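Local coordinates for uncharacterized protein (Streptococcus mutans, PDB 3L7Y), which is an uncharacterized member of the haloacid dehalogenase-like hydrolases that binds magnesium and probably acts as a phosphatase, at residues D43-F48 and S78-R83. Sequence-based numbering, arbitrary orientation.
Sequences DMDGTF and SSNPYR. With MG (magnesium ion), chain B.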
loop_
_atom_site.group_PDB
_atom_site.type_symbol
_atom_site.label_atom_id
_atom_site.label_comp_id
_atom_site.label_asym_id
_atom_site.label_seq_id
_atom_site.Cartn_x
_atom_site.Cartn_y
_atom_site.Cartn_z
ATOM N N ASP A 43 -0.310 -7.787 -0.998
ATOM C CA ASP A 43 0.309 -6.613 -1.579
ATOM C C ASP A 43 0.205 -6.709 -3.110
ATOM O O ASP A 43 -0.011 -7.804 -3.646
ATOM C CB ASP A 43 1.760 -6.550 -1.145
ATOM C CG ASP A 43 2.475 -5.374 -1.725
ATOM O OD1 ASP A 43 1.821 -4.321 -1.909
ATOM O OD2 ASP A 43 3.676 -5.513 -2.013
ATOM N N MET A 44 0.354 -5.579 -3.809
ATOM C CA MET A 44 0.242 -5.556 -5.273
ATOM C C MET A 44 1.586 -5.514 -6.010
ATOM O O MET A 44 2.074 -6.541 -6.497
ATOM C CB MET A 44 -0.653 -4.393 -5.721
ATOM C CG MET A 44 -2.118 -4.635 -5.441
ATOM S SD MET A 44 -2.746 -5.985 -6.449
ATOM C CE MET A 44 -2.803 -5.184 -8.055
ATOM N N ASP A 45 2.175 -4.322 -6.089
ATOM C CA ASP A 45 3.479 -4.135 -6.715
ATOM C C ASP A 45 4.540 -5.017 -6.057
ATOM O O ASP A 45 4.748 -4.917 -4.860
ATOM C CB ASP A 45 3.913 -2.669 -6.601
ATOM C CG ASP A 45 2.933 -1.711 -7.283
ATOM O OD1 ASP A 45 2.535 -1.968 -8.439
ATOM O OD2 ASP A 45 2.550 -0.707 -6.654
ATOM N N GLY A 46 5.205 -5.867 -6.840
ATOM C CA GLY A 46 6.291 -6.701 -6.337
ATOM C C GLY A 46 5.827 -8.003 -5.707
ATOM O O GLY A 46 6.643 -8.814 -5.279
ATOM N N THR A 47 4.511 -8.194 -5.657
ATOM C CA THR A 47 3.900 -9.321 -4.975
ATOM C C THR A 47 2.843 -9.975 -5.876
ATOM O O THR A 47 3.164 -10.904 -6.614
ATOM C CB THR A 47 3.284 -8.895 -3.622
ATOM O OG1 THR A 47 4.292 -8.277 -2.810
ATOM C CG2 THR A 47 2.725 -10.115 -2.877
ATOM N N PHE A 48 1.600 -9.495 -5.824
ATOM C CA PHE A 48 0.551 -9.996 -6.723
ATOM C C PHE A 48 0.948 -9.687 -8.162
ATOM O O PHE A 48 0.800 -10.527 -9.049
ATOM C CB PHE A 48 -0.805 -9.357 -6.388
ATOM C CG PHE A 48 -1.983 -9.921 -7.172
ATOM C CD1 PHE A 48 -2.624 -11.084 -6.759
ATOM C CD2 PHE A 48 -2.484 -9.249 -8.281
ATOM C CE1 PHE A 48 -3.730 -11.593 -7.466
ATOM C CE2 PHE A 48 -3.592 -9.735 -8.991
ATOM C CZ PHE A 48 -4.212 -10.925 -8.583
ATOM N N SER A 78 -2.474 -2.272 -0.437
ATOM C CA SER A 78 -1.412 -1.582 -1.158
ATOM C C SER A 78 -1.225 -0.135 -0.677
ATOM O O SER A 78 -2.142 0.475 -0.126
ATOM C CB SER A 78 -1.715 -1.625 -2.666
ATOM O OG SER A 78 -0.781 -0.873 -3.434
ATOM N N SER A 79 -0.041 0.419 -0.894
ATOM C CA SER A 79 0.149 1.840 -0.656
ATOM C C SER A 79 -0.581 2.698 -1.700
ATOM O O SER A 79 -0.916 3.850 -1.427
ATOM C CB SER A 79 1.630 2.189 -0.649
ATOM O OG SER A 79 2.162 2.134 -1.953
ATOM N N ASN A 80 -0.837 2.141 -2.886
ATOM C CA ASN A 80 -1.461 2.921 -3.968
ATOM C C ASN A 80 -2.884 3.343 -3.635
ATOM O O ASN A 80 -3.533 2.740 -2.764
ATOM C CB ASN A 80 -1.465 2.131 -5.289
ATOM C CG ASN A 80 -0.077 1.654 -5.686
ATOM O OD1 ASN A 80 0.932 2.250 -5.311
ATOM N ND2 ASN A 80 -0.025 0.573 -6.436
ATOM N N PRO A 81 -3.382 4.379 -4.327
ATOM C CA PRO A 81 -4.744 4.832 -4.052
ATOM C C PRO A 81 -5.746 3.818 -4.560
ATOM O O PRO A 81 -5.466 3.079 -5.511
ATOM C CB PRO A 81 -4.849 6.144 -4.855
ATOM C CG PRO A 81 -3.414 6.587 -5.049
ATOM C CD PRO A 81 -2.688 5.275 -5.266
ATOM N N TYR A 82 -6.906 3.787 -3.928
ATOM C CA TYR A 82 -7.964 2.871 -4.316
ATOM C C TYR A 82 -8.297 2.983 -5.802
ATOM O O TYR A 82 -8.446 1.972 -6.487
ATOM C CB TYR A 82 -9.207 3.128 -3.467
ATOM C CG TYR A 82 -10.490 2.626 -4.083
ATOM C CD1 TYR A 82 -11.453 3.513 -4.546
ATOM C CD2 TYR A 82 -10.737 1.257 -4.204
ATOM C CE1 TYR A 82 -12.638 3.049 -5.114
ATOM C CE2 TYR A 82 -11.907 0.780 -4.762
ATOM C CZ TYR A 82 -12.858 1.679 -5.218
ATOM O OH TYR A 82 -14.020 1.203 -5.771
ATOM N N ARG A 83 -8.395 4.205 -6.315
ATOM C CA ARG A 83 -8.767 4.433 -7.684
ATOM C C ARG A 83 -7.807 3.742 -8.620
ATOM O O ARG A 83 -8.195 3.307 -9.651
ATOM C CB ARG A 83 -8.848 5.926 -8.043
ATOM C CG ARG A 83 -10.085 6.615 -7.548
ATOM C CD ARG A 83 -10.074 8.166 -7.865
ATOM N NE ARG A 83 -10.955 8.810 -6.934
ATOM C CZ ARG A 83 -12.241 8.567 -6.930
ATOM N NH1 ARG A 83 -12.726 7.740 -7.810
ATOM N NH2 ARG A 83 -13.047 9.134 -6.067
HETATM MG MG MG B . 5.437 -4.023 -2.814
HETATM O O HOH W 1 2.343 -1.438 -1.537
HETATM O O HOH W 2 3.831 -2.088 -3.347
HETATM O O HOH W 3 6.789 -1.996 -2.290
HETATM O O HOH W 4 4.989 -3.409 -0.473
HETATM O O HOH W 5 7.627 -3.810 -3.953
#
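The magnesium site of a haloacid dehalogenase-like hydrolase lies at the ends of neighbouring parallel strands, where the helical turn carrying the DxD motif, 43-48, after strand 39-42, faces the Ser-Ser-Asn turn that opens 78-83, after strand 73-77. Across this junction Asn80 ND2 donates to Asp45 OD2 at 2.9 Å, with an N-H...O angle of 160°. The oxygen is met on its syn side, somewhat out of the carboxylate plane, while it lies close to the amide plane of Asn80; the two flat groups are turned 55° apart. Asparagine suits this place because its neutral amide offers an N-H without adding a charge near magnesium and Lys229. In Asp45, CG sits beside the backbone N (chi1 -60°), which swings the carboxylate across to Asn80 and away from the ion that its own backbone O binds at 2.3 Å. Asp43 supplies the other metal ligand of this segment, OD2 at 2.4 Å, and Asp252 completes the protein ligands. Thr47 OG1 donates to that same Asp43 OD2 from the anti side, a hydroxyl well suited to steadying a carboxylate already committed to a metal. The other oxygen, Asp43 OD1, forms a salt bridge with Lys229 and accepts from a water that in turn accepts from Ser79 N, a water bridge between the segments. The apolar part of the contact is Met44 CG on Ser78 CB at 4.1 Å; beyond CG the bent chain leads away from 78-83, and the side chain also touches Val76. The short Ser78 side chain suits this packing, and its OG accepts from Asn80 N at 3.1 Å, an ST turn. In this family the motif's first aspartate is generally the nucleophile and the second the general acid-base, roles consistent with Asp43 and Asp45; Asn80 would hold the Asp45 carboxylate turned towards 78-83 while its backbone O stays on the metal.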